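Local coordinates for protein phosphodiesterase (Pseudomonas aeruginosa, PDB 4G75) that is a colicin M-like bacteriocin that probably hydrolyses the peptidoglycan precursor lipid II of rival bacteria, in a magnesium-dependent way, at residues F80-Q94 with A113-P127. Numbering follows the deposited sequence.
Sequences FPNYEFIWDIFDLPQ and AQNHQYPFPNNEGIP. With EDO (1,2-ethanediol), chain M; EDO (1,2-ethanediol), chain N.
Trp87 lies flat between Pro127, whose CG stands 3.9 Å from the centroid of the six-membered ring of Trp87 in a CH-pi contact, and Tyr118, which turns the CD1 edge of its ring onto the opposite indole face in an edge-to-face pair (planes at 74°). In the indole plane, NE1 of Trp87 donates to O of Pro119 at 3.0 Å, fixing the rotation of the sandwiched ring although the hydrogen bond is bent (N-H...O angle 142°). One helical turn on, Asp91 receives three side chains. NE2 of His116 meets the syn lone pair of OD1 of Asp91 at 2.9 Å, almost straight and in the imidazole plane. OH of Tyr118 and NE2 of Gln114 reach OD2 of Asp91 from the same face of the carboxylate, the hydroxyl at 2.6 Å on the syn side and the amide on the anti side. Three side-chain donors, with a water that donates to OD1 of Asp91 and to O of Ala113, hold the carboxylate and probably favour its charged form. His116 CG sits between its backbone N and carbonyl carbon (chi1 63°), which brings CE1 of His116 obliquely against CZ3 of Trp87; its ND1 donates to O of Gln117. Phe90 turns its edge to the face of this imidazole in an offset edge-to-face pair, while CB of Pro127 covers a face of Phe90. Toward the helix start, CD of Pro121 lies over the Tyr83 ring, 3.8 Å from its centroid, and Phe120 slides alongside that ring, CD1 of Phe120 coming within 3.3 Å of CE2 of Tyr83. A water joins OH of Tyr83 to O of Pro121. Farther out, Arg131 makes a cation-pi contact with Phe90. Far from the magnesium site, this is aromatic–proline packing of an irregular loop along helix 81-102 in the helical part of PaeM.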
ATOM      1  N   PHE A  80     -20.248  17.663   0.061  1.00 10.57           N
ATOM      2  CA  PHE A  80     -20.225  16.430   0.840  1.00  9.98           C
ATOM      3  C   PHE A  80     -18.843  15.769   0.814  1.00 16.03           C
ATOM      4  O   PHE A  80     -18.633  14.790   0.096  1.00 11.68           O
ATOM      5  CB  PHE A  80     -21.262  15.444   0.311  1.00 12.27           C
ATOM      6  CG  PHE A  80     -22.647  16.017   0.190  1.00 12.18           C
ATOM      7  CD1 PHE A  80     -23.376  16.346   1.319  1.00 29.24           C
ATOM      8  CD2 PHE A  80     -23.222  16.201  -1.054  1.00 22.31           C
ATOM      9  CE1 PHE A  80     -24.650  16.864   1.205  1.00 29.05           C
ATOM     10  CE2 PHE A  80     -24.498  16.713  -1.173  1.00 28.32           C
ATOM     11  CZ  PHE A  80     -25.210  17.046  -0.045  1.00 16.52           C
ATOM     12  N   PRO A  81     -17.898  16.305   1.598  1.00 14.33           N
ATOM     13  CA  PRO A  81     -16.553  15.732   1.719  1.00  9.50           C
ATOM     14  C   PRO A  81     -16.638  14.333   2.328  1.00 12.24           C
ATOM     15  O   PRO A  81     -15.790  13.477   2.057  1.00 10.27           O
ATOM     16  CB  PRO A  81     -15.860  16.696   2.687  1.00 11.07           C
ATOM     17  CG  PRO A  81     -17.008  17.288   3.481  1.00 10.59           C
ATOM     18  CD  PRO A  81     -18.032  17.521   2.414  1.00 16.86           C
ATOM     19  N   ASN A  82     -17.666  14.110   3.143  1.00 11.14           N
ATOM     20  CA  ASN A  82     -17.950  12.783   3.662  1.00 12.02           C
ATOM     21  C   ASN A  82     -18.217  11.764   2.558  1.00 10.24           C
ATOM     22  O   ASN A  82     -17.666  10.669   2.575  1.00 11.63           O
ATOM     23  CB  ASN A  82     -19.112  12.808   4.670  1.00 12.54           C
ATOM     24  CG  ASN A  82     -20.362  13.478   4.121  1.00 13.56           C
ATOM     25  OD1 ASN A  82     -20.294  14.380   3.282  1.00 15.24           O
ATOM     26  ND2 ASN A  82     -21.516  13.047   4.613  1.00 13.57           N
ATOM     27  N   TYR A  83     -19.062  12.118   1.596  1.00  7.62           N
ATOM     28  CA  TYR A  83     -19.381  11.176   0.531  1.00 13.25           C
ATOM     29  C   TYR A  83     -18.150  10.870  -0.310  1.00 11.31           C
ATOM     30  O   TYR A  83     -17.960   9.737  -0.758  1.00  9.95           O
ATOM     31  CB  TYR A  83     -20.505  11.702  -0.367  1.00 13.11           C
ATOM     32  CG  TYR A  83     -21.845  11.853   0.326  1.00 12.47           C
ATOM     33  CD1 TYR A  83     -22.099  11.235   1.541  1.00 14.00           C
ATOM     34  CD2 TYR A  83     -22.864  12.600  -0.256  1.00 16.98           C
ATOM     35  CE1 TYR A  83     -23.333  11.373   2.171  1.00 19.33           C
ATOM     36  CE2 TYR A  83     -24.091  12.742   0.361  1.00 16.56           C
ATOM     37  CZ  TYR A  83     -24.320  12.129   1.574  1.00 33.96           C
ATOM     38  OH  TYR A  83     -25.547  12.270   2.185  1.00 21.36           O
ATOM     39  N   GLU A  84     -17.320  11.882  -0.537  1.00 10.83           N
ATOM     40  CA  GLU A  84     -16.135  11.694  -1.362  1.00 12.26           C
ATOM     41  C   GLU A  84     -15.074  10.855  -0.652  1.00  8.58           C
ATOM     42  O   GLU A  84     -14.377  10.059  -1.290  1.00  9.18           O
ATOM     43  CB  GLU A  84     -15.561  13.039  -1.811  1.00 15.24           C
ATOM     44  CG  GLU A  84     -16.455  13.768  -2.812  1.00 11.17           C
ATOM     45  CD  GLU A  84     -16.868  12.878  -3.972  1.00  9.85           C
ATOM     46  OE1 GLU A  84     -15.976  12.282  -4.615  1.00  9.75           O
ATOM     47  OE2 GLU A  84     -18.087  12.772  -4.240  1.00 12.42           O
ATOM     48  N   PHE A  85     -14.956  11.021   0.664  1.00  9.54           N
ATOM     49  CA  PHE A  85     -14.010  10.217   1.431  1.00  8.69           C
ATOM     50  C   PHE A  85     -14.453   8.761   1.351  1.00 10.54           C
ATOM     51  O   PHE A  85     -13.653   7.856   1.087  1.00  9.21           O
ATOM     52  CB  PHE A  85     -13.971  10.685   2.889  1.00  6.92           C
ATOM     53  CG  PHE A  85     -12.916  10.004   3.726  1.00  5.48           C
ATOM     54  CD1 PHE A  85     -11.698  10.628   3.971  1.00 11.13           C
ATOM     55  CD2 PHE A  85     -13.144   8.751   4.270  1.00  6.78           C
ATOM     56  CE1 PHE A  85     -10.723  10.007   4.751  1.00 11.08           C
ATOM     57  CE2 PHE A  85     -12.175   8.127   5.044  1.00  6.70           C
ATOM     58  CZ  PHE A  85     -10.970   8.752   5.285  1.00 10.89           C
ATOM     59  N   ILE A  86     -15.741   8.535   1.573  1.00  7.92           N
ATOM     60  CA  ILE A  86     -16.283   7.180   1.547  1.00 16.60           C
ATOM     61  C   ILE A  86     -16.087   6.497   0.196  1.00 11.94           C
ATOM     62  O   ILE A  86     -15.629   5.355   0.137  1.00  6.93           O
ATOM     63  CB  ILE A  86     -17.761   7.157   1.943  1.00 10.38           C
ATOM     64  CG1 ILE A  86     -17.884   7.502   3.431  1.00 10.65           C
ATOM     65  CG2 ILE A  86     -18.359   5.798   1.639  1.00  8.94           C
ATOM     66  CD1 ILE A  86     -19.286   7.877   3.885  1.00 10.21           C
ATOM     67  N   TRP A  87     -16.425   7.196  -0.886  1.00  7.09           N
ATOM     68  CA  TRP A  87     -16.251   6.630  -2.224  1.00  6.05           C
ATOM     69  C   TRP A  87     -14.788   6.395  -2.615  1.00  6.43           C
ATOM     70  O   TRP A  87     -14.497   5.438  -3.313  1.00  6.47           O
ATOM     71  CB  TRP A  87     -16.977   7.464  -3.294  1.00  7.64           C
ATOM     72  CG  TRP A  87     -18.445   7.156  -3.402  1.00  5.29           C
ATOM     73  CD1 TRP A  87     -19.479   8.031  -3.240  1.00 12.75           C
ATOM     74  CD2 TRP A  87     -19.038   5.883  -3.695  1.00  9.19           C
ATOM     75  NE1 TRP A  87     -20.680   7.383  -3.419  1.00 15.76           N
ATOM     76  CE2 TRP A  87     -20.436   6.064  -3.698  1.00 15.56           C
ATOM     77  CE3 TRP A  87     -18.523   4.610  -3.956  1.00  8.78           C
ATOM     78  CZ2 TRP A  87     -21.324   5.022  -3.954  1.00 17.25           C
ATOM     79  CZ3 TRP A  87     -19.409   3.573  -4.213  1.00 10.97           C
ATOM     80  CH2 TRP A  87     -20.795   3.786  -4.203  1.00 16.22           C
ATOM     81  N   ASP A  88     -13.878   7.260  -2.174  1.00  7.01           N
ATOM     82  CA  ASP A  88     -12.454   7.049  -2.432  1.00  5.90           C
ATOM     83  C   ASP A  88     -11.977   5.798  -1.685  1.00  6.08           C
ATOM     84  O   ASP A  88     -11.166   5.024  -2.198  1.00  9.04           O
ATOM     85  CB  ASP A  88     -11.617   8.262  -2.005  1.00  9.12           C
ATOM     86  CG  ASP A  88     -11.544   9.350  -3.072  1.00  9.36           C
ATOM     87  OD1 ASP A  88     -12.311   9.307  -4.071  1.00 10.44           O
ATOM     88  OD2 ASP A  88     -10.709  10.267  -2.898  1.00  8.90           O
ATOM     89  N   ILE A  89     -12.481   5.603  -0.469  1.00  7.76           N
ATOM     90  CA  ILE A  89     -12.133   4.408   0.298  1.00 10.37           C
ATOM     91  C   ILE A  89     -12.632   3.154  -0.430  1.00  8.47           C
ATOM     92  O   ILE A  89     -11.993   2.105  -0.399  1.00 10.74           O
ATOM     93  CB  ILE A  89     -12.669   4.489   1.747  1.00  6.73           C
ATOM     94  CG1 ILE A  89     -11.908   5.564   2.529  1.00  6.10           C
ATOM     95  CG2 ILE A  89     -12.552   3.138   2.467  1.00  6.60           C
ATOM     96  CD1 ILE A  89     -10.413   5.355   2.570  1.00  9.91           C
ATOM     97  N   PHE A  90     -13.753   3.280  -1.128  1.00  8.23           N
ATOM     98  CA  PHE A  90     -14.253   2.188  -1.960  1.00 11.60           C
ATOM     99  C   PHE A  90     -13.392   1.989  -3.207  1.00  5.67           C
ATOM    100  O   PHE A  90     -13.054   0.865  -3.556  1.00  9.68           O
ATOM    101  CB  PHE A  90     -15.710   2.467  -2.360  1.00 10.96           C
ATOM    102  CG  PHE A  90     -16.368   1.356  -3.147  1.00  5.99           C
ATOM    103  CD1 PHE A  90     -16.832   0.212  -2.511  1.00 11.42           C
ATOM    104  CD2 PHE A  90     -16.571   1.481  -4.515  1.00  9.30           C
ATOM    105  CE1 PHE A  90     -17.466  -0.801  -3.232  1.00  9.93           C
ATOM    106  CE2 PHE A  90     -17.204   0.474  -5.238  1.00  8.99           C
ATOM    107  CZ  PHE A  90     -17.646  -0.672  -4.596  1.00 11.34           C
ATOM    108  N   ASP A  91     -13.037   3.084  -3.874  1.00  6.59           N
ATOM    109  CA  ASP A  91     -12.392   3.020  -5.183  1.00  8.53           C
ATOM    110  C   ASP A  91     -10.920   2.637  -5.135  1.00  9.41           C
ATOM    111  O   ASP A  91     -10.441   1.878  -5.984  1.00  6.02           O
ATOM    112  CB  ASP A  91     -12.521   4.358  -5.913  1.00  5.44           C
ATOM    113  CG  ASP A  91     -13.921   4.604  -6.440  1.00  4.25           C
ATOM    114  OD1 ASP A  91     -14.695   3.629  -6.548  1.00  9.21           O
ATOM    115  OD2 ASP A  91     -14.237   5.773  -6.747  1.00  7.50           O
ATOM    116  N   LEU A  92     -10.202   3.177  -4.156  1.00  8.88           N
ATOM    117  CA  LEU A  92      -8.762   2.964  -4.074  1.00  8.69           C
ATOM    118  C   LEU A  92      -8.322   1.486  -4.041  1.00  9.10           C
ATOM    119  O   LEU A  92      -7.397   1.104  -4.757  1.00  6.76           O
ATOM    120  CB  LEU A  92      -8.152   3.779  -2.925  1.00  7.58           C
ATOM    121  CG  LEU A  92      -8.016   5.278  -3.235  1.00  8.54           C
ATOM    122  CD1 LEU A  92      -7.896   6.097  -1.955  1.00  9.70           C
ATOM    123  CD2 LEU A  92      -6.839   5.551  -4.181  1.00  9.19           C
ATOM    124  N   PRO A  93      -8.978   0.643  -3.228  1.00  6.17           N
ATOM    125  CA  PRO A  93      -8.537  -0.760  -3.248  1.00  7.95           C
ATOM    126  C   PRO A  93      -8.821  -1.441  -4.579  1.00  7.86           C
ATOM    127  O   PRO A  93      -8.094  -2.361  -4.962  1.00  7.80           O
ATOM    128  CB  PRO A  93      -9.388  -1.425  -2.155  1.00 12.61           C
ATOM    129  CG  PRO A  93      -9.906  -0.328  -1.327  1.00 20.49           C
ATOM    130  CD  PRO A  93      -9.985   0.897  -2.186  1.00  5.58           C
ATOM    131  N   GLN A  94      -9.870  -1.009  -5.270  1.00 10.69           N
ATOM    132  CA  GLN A  94     -10.199  -1.592  -6.564  1.00  8.65           C
ATOM    133  C   GLN A  94      -9.171  -1.183  -7.615  1.00  6.73           C
ATOM    134  O   GLN A  94      -8.773  -1.994  -8.447  1.00  8.31           O
ATOM    135  CB  GLN A  94     -11.614  -1.202  -7.003  1.00  9.24           C
ATOM    136  CG  GLN A  94     -12.039  -1.832  -8.329  1.00  7.99           C
ATOM    137  CD  GLN A  94     -12.277  -3.326  -8.204  1.00  9.10           C
ATOM    138  OE1 GLN A  94     -13.119  -3.769  -7.428  1.00 14.33           O
ATOM    139  NE2 GLN A  94     -11.520  -4.114  -8.966  1.00 10.59           N
ATOM    140  N   ALA A 113     -11.830   1.337 -12.043  1.00  9.27           N
ATOM    141  CA  ALA A 113     -12.376   1.328 -10.697  1.00  5.49           C
ATOM    142  C   ALA A 113     -13.528   2.320 -10.526  1.00  6.95           C
ATOM    143  O   ALA A 113     -14.444   2.079  -9.739  1.00 10.54           O
ATOM    144  CB  ALA A 113     -11.263   1.608  -9.650  1.00  6.79           C
ATOM    145  N   GLN A 114     -13.493   3.424 -11.265  1.00  6.15           N
ATOM    146  CA  GLN A 114     -14.493   4.472 -11.077  1.00 11.25           C
ATOM    147  C   GLN A 114     -15.620   4.403 -12.102  1.00 12.35           C
ATOM    148  O   GLN A 114     -16.461   5.293 -12.165  1.00 12.43           O
ATOM    149  CB  GLN A 114     -13.835   5.860 -11.053  1.00 13.52           C
ATOM    150  CG  GLN A 114     -12.855   6.005  -9.892  1.00  5.25           C
ATOM    151  CD  GLN A 114     -12.420   7.437  -9.618  1.00  6.99           C
ATOM    152  OE1 GLN A 114     -12.001   8.165 -10.521  1.00 10.67           O
ATOM    153  NE2 GLN A 114     -12.505   7.840  -8.359  1.00  9.31           N
ATOM    154  N   ASN A 115     -15.641   3.330 -12.886  1.00 11.86           N
ATOM    155  CA  ASN A 115     -16.692   3.142 -13.879  1.00 11.30           C
ATOM    156  C   ASN A 115     -17.938   2.539 -13.243  1.00 10.16           C
ATOM    157  O   ASN A 115     -18.309   1.398 -13.524  1.00 13.37           O
ATOM    158  CB  ASN A 115     -16.197   2.260 -15.024  1.00 12.14           C
ATOM    159  CG  ASN A 115     -17.127   2.283 -16.222  1.00 30.85           C
ATOM    160  OD1 ASN A 115     -18.044   3.104 -16.297  1.00 21.83           O
ATOM    161  ND2 ASN A 115     -16.896   1.379 -17.165  1.00 22.97           N
ATOM    162  N   HIS A 116     -18.568   3.308 -12.363  1.00 14.05           N
ATOM    163  CA  HIS A 116     -19.791   2.877 -11.702  1.00 13.54           C
ATOM    164  C   HIS A 116     -20.629   4.078 -11.283  1.00 12.82           C
ATOM    165  O   HIS A 116     -20.179   5.219 -11.376  1.00 11.93           O
ATOM    166  CB  HIS A 116     -19.476   1.981 -10.488  1.00 15.69           C
ATOM    167  CG  HIS A 116     -18.696   2.658  -9.400  1.00 11.17           C
ATOM    168  ND1 HIS A 116     -19.285   3.476  -8.458  1.00 14.14           N
ATOM    169  CD2 HIS A 116     -17.382   2.601  -9.076  1.00 12.41           C
ATOM    170  CE1 HIS A 116     -18.367   3.903  -7.610  1.00 13.63           C
ATOM    171  NE2 HIS A 116     -17.202   3.391  -7.964  1.00  8.65           N
ATOM    172  N   GLN A 117     -21.855   3.814 -10.838  1.00 15.19           N
ATOM    173  CA  GLN A 117     -22.732   4.862 -10.321  1.00 19.82           C
ATOM    174  C   GLN A 117     -22.232   5.383  -8.975  1.00 16.33           C
ATOM    175  O   GLN A 117     -21.622   4.640  -8.209  1.00 14.97           O
ATOM    176  CB  GLN A 117     -24.147   4.309 -10.138  1.00 24.45           C
ATOM    177  CG  GLN A 117     -24.723   3.659 -11.378  1.00 51.57           C
ATOM    178  CD  GLN A 117     -25.308   4.669 -12.331  1.00 60.73           C
ATOM    179  OE1 GLN A 117     -24.642   5.120 -13.261  1.00 61.93           O
ATOM    180  NE2 GLN A 117     -26.560   5.046 -12.096  1.00 67.52           N
ATOM    181  N   TYR A 118     -22.513   6.651  -8.678  1.00 11.13           N
ATOM    182  CA  TYR A 118     -22.140   7.233  -7.394  1.00  9.42           C
ATOM    183  C   TYR A 118     -23.329   7.771  -6.598  1.00 18.29           C
ATOM    184  O   TYR A 118     -23.391   8.962  -6.278  1.00 14.64           O
ATOM    185  CB  TYR A 118     -21.076   8.320  -7.573  1.00 12.05           C
ATOM    186  CG  TYR A 118     -19.695   7.774  -7.883  1.00 10.30           C
ATOM    187  CD1 TYR A 118     -18.792   7.508  -6.864  1.00 10.81           C
ATOM    188  CD2 TYR A 118     -19.300   7.522  -9.192  1.00  8.53           C
ATOM    189  CE1 TYR A 118     -17.522   7.006  -7.138  1.00  8.55           C
ATOM    190  CE2 TYR A 118     -18.041   7.020  -9.477  1.00 12.69           C
ATOM    191  CZ  TYR A 118     -17.156   6.764  -8.445  1.00 10.56           C
ATOM    192  OH  TYR A 118     -15.902   6.273  -8.726  1.00  9.53           O
ATOM    193  N   PRO A 119     -24.263   6.879  -6.244  1.00 14.84           N
ATOM    194  CA  PRO A 119     -25.365   7.297  -5.375  1.00 13.49           C
ATOM    195  C   PRO A 119     -24.774   7.798  -4.070  1.00 10.99           C
ATOM    196  O   PRO A 119     -23.643   7.444  -3.738  1.00 15.47           O
ATOM    197  CB  PRO A 119     -26.133   5.999  -5.103  1.00 20.30           C
ATOM    198  CG  PRO A 119     -25.403   4.901  -5.802  1.00 22.42           C
ATOM    199  CD  PRO A 119     -24.120   5.417  -6.341  1.00 11.96           C
ATOM    200  N   PHE A 120     -25.516   8.602  -3.324  1.00 15.68           N
ATOM    201  CA  PHE A 120     -25.019   9.014  -2.019  1.00 17.55           C
ATOM    202  C   PHE A 120     -24.877   7.794  -1.120  1.00 15.71           C
ATOM    203  O   PHE A 120     -25.787   6.962  -1.040  1.00 17.09           O
ATOM    204  CB  PHE A 120     -25.946  10.045  -1.378  1.00 19.21           C
ATOM    205  CG  PHE A 120     -26.088  11.301  -2.178  1.00 35.50           C
ATOM    206  CD1 PHE A 120     -24.974  11.914  -2.730  1.00 22.82           C
ATOM    207  CD2 PHE A 120     -27.331  11.875  -2.376  1.00 58.30           C
ATOM    208  CE1 PHE A 120     -25.098  13.072  -3.465  1.00 38.78           C
ATOM    209  CE2 PHE A 120     -27.460  13.030  -3.112  1.00 26.52           C
ATOM    210  CZ  PHE A 120     -26.342  13.630  -3.656  1.00 22.28           C
ATOM    211  N   PRO A 121     -23.723   7.666  -0.452  1.00 17.92           N
ATOM    212  CA  PRO A 121     -23.527   6.578   0.511  1.00 15.13           C
ATOM    213  C   PRO A 121     -24.569   6.677   1.610  1.00 34.91           C
ATOM    214  O   PRO A 121     -24.936   7.777   2.020  1.00 28.15           O
ATOM    215  CB  PRO A 121     -22.139   6.864   1.089  1.00 22.89           C
ATOM    216  CG  PRO A 121     -21.450   7.676   0.061  1.00 17.53           C
ATOM    217  CD  PRO A 121     -22.528   8.516  -0.580  1.00 12.66           C
ATOM    218  N   ASN A 122     -25.047   5.540   2.087  1.00 29.16           N
ATOM    219  CA  ASN A 122     -26.065   5.558   3.122  1.00 66.54           C
ATOM    220  C   ASN A 122     -25.751   4.549   4.209  1.00 59.48           C
ATOM    221  O   ASN A 122     -24.710   3.889   4.172  1.00 29.97           O
ATOM    222  CB  ASN A 122     -27.450   5.300   2.523  1.00 29.28           C
ATOM    223  CG  ASN A 122     -27.562   3.935   1.871  1.00 36.84           C
ATOM    224  OD1 ASN A 122     -26.755   3.040   2.122  1.00 40.56           O
ATOM    225  ND2 ASN A 122     -28.576   3.767   1.032  1.00 53.73           N
ATOM    226  N   ASN A 123     -26.653   4.433   5.174  1.00 36.36           N
ATOM    227  CA  ASN A 123     -26.490   3.460   6.241  1.00 65.88           C
ATOM    228  C   ASN A 123     -27.357   2.232   5.983  1.00 58.68           C
ATOM    229  O   ASN A 123     -27.855   1.597   6.912  1.00 81.26           O
ATOM    230  CB  ASN A 123     -26.809   4.094   7.597  1.00 64.99           C
ATOM    231  CG  ASN A 123     -25.866   5.235   7.940  1.00 78.62           C
ATOM    232  OD1 ASN A 123     -26.295   6.373   8.145  1.00 68.77           O
ATOM    233  ND2 ASN A 123     -24.573   4.938   7.992  1.00 76.53           N
ATOM    234  N   GLU A 124     -27.523   1.908   4.703  1.00 70.72           N
ATOM    235  CA  GLU A 124     -28.317   0.759   4.288  1.00 69.74           C
ATOM    236  C   GLU A 124     -27.658  -0.042   3.160  1.00 68.50           C
ATOM    237  O   GLU A 124     -28.350  -0.591   2.304  1.00 57.91           O
ATOM    238  CB  GLU A 124     -29.723   1.192   3.849  1.00 70.27           C
ATOM    239  CG  GLU A 124     -30.708   1.446   4.985  1.00 55.31           C
ATOM    240  CD  GLU A 124     -31.024   2.917   5.174  1.00 61.71           C
ATOM    241  OE1 GLU A 124     -30.109   3.687   5.539  1.00 74.71           O
ATOM    242  OE2 GLU A 124     -32.196   3.303   4.962  1.00 71.53           O
ATOM    243  N   GLY A 125     -26.329  -0.104   3.149  1.00 40.47           N
ATOM    244  CA  GLY A 125     -25.632  -0.957   2.199  1.00 26.80           C
ATOM    245  C   GLY A 125     -25.020  -0.301   0.971  1.00 28.22           C
ATOM    246  O   GLY A 125     -24.649  -0.989   0.018  1.00 30.82           O
ATOM    247  N   ILE A 126     -24.916   1.024   0.981  1.00 24.34           N
ATOM    248  CA  ILE A 126     -24.219   1.739  -0.083  1.00 25.87           C
ATOM    249  C   ILE A 126     -23.050   2.512   0.507  1.00 14.75           C
ATOM    250  O   ILE A 126     -23.247   3.366   1.369  1.00 20.28           O
ATOM    251  CB  ILE A 126     -25.145   2.737  -0.798  1.00 24.56           C
ATOM    252  CG1 ILE A 126     -26.318   2.010  -1.456  1.00 39.73           C
ATOM    253  CG2 ILE A 126     -24.366   3.542  -1.826  1.00 24.94           C
ATOM    254  CD1 ILE A 126     -27.253   2.926  -2.219  1.00 51.53           C
ATOM    255  N   PRO A 127     -21.818   2.215   0.051  1.00 21.57           N
ATOM    256  CA  PRO A 127     -21.479   1.217  -0.969  1.00 13.46           C
ATOM    257  C   PRO A 127     -21.473  -0.201  -0.405  1.00 17.22           C
ATOM    258  O   PRO A 127     -21.502  -0.378   0.812  1.00 17.57           O
ATOM    259  CB  PRO A 127     -20.037   1.585  -1.364  1.00 22.96           C
ATOM    260  CG  PRO A 127     -19.710   2.859  -0.628  1.00 24.33           C
ATOM    261  CD  PRO A 127     -20.619   2.903   0.549  1.00 22.51           C
TER
HETATM  262  C1  EDO M 312     -20.729  15.511  -3.423  1.00 42.92           C
HETATM  263  O1  EDO M 312     -20.034  14.307  -3.072  1.00 21.70           O
HETATM  264  C2  EDO M 312     -19.791  16.709  -3.319  1.00 15.32           C
HETATM  265  O2  EDO M 312     -18.990  16.582  -2.137  1.00 25.28           O
HETATM  266  C1  EDO N 313     -17.630   6.445 -15.972  1.00 47.89           C
HETATM  267  O1  EDO N 313     -18.996   6.792 -15.721  1.00 73.31           O
HETATM  268  C2  EDO N 313     -16.725   7.510 -15.367  1.00 28.93           C
HETATM  269  O2  EDO N 313     -16.879   7.524 -13.943  1.00 34.21           O
HETATM  270  O   HOH W   1     -26.844   9.590   2.610  1.00 42.80           O
HETATM  271  O   HOH W   2     -11.524  10.048  -6.796  1.00  6.46           O
HETATM  272  O   HOH W   3     -14.440   0.833  -7.250  1.00 12.72           O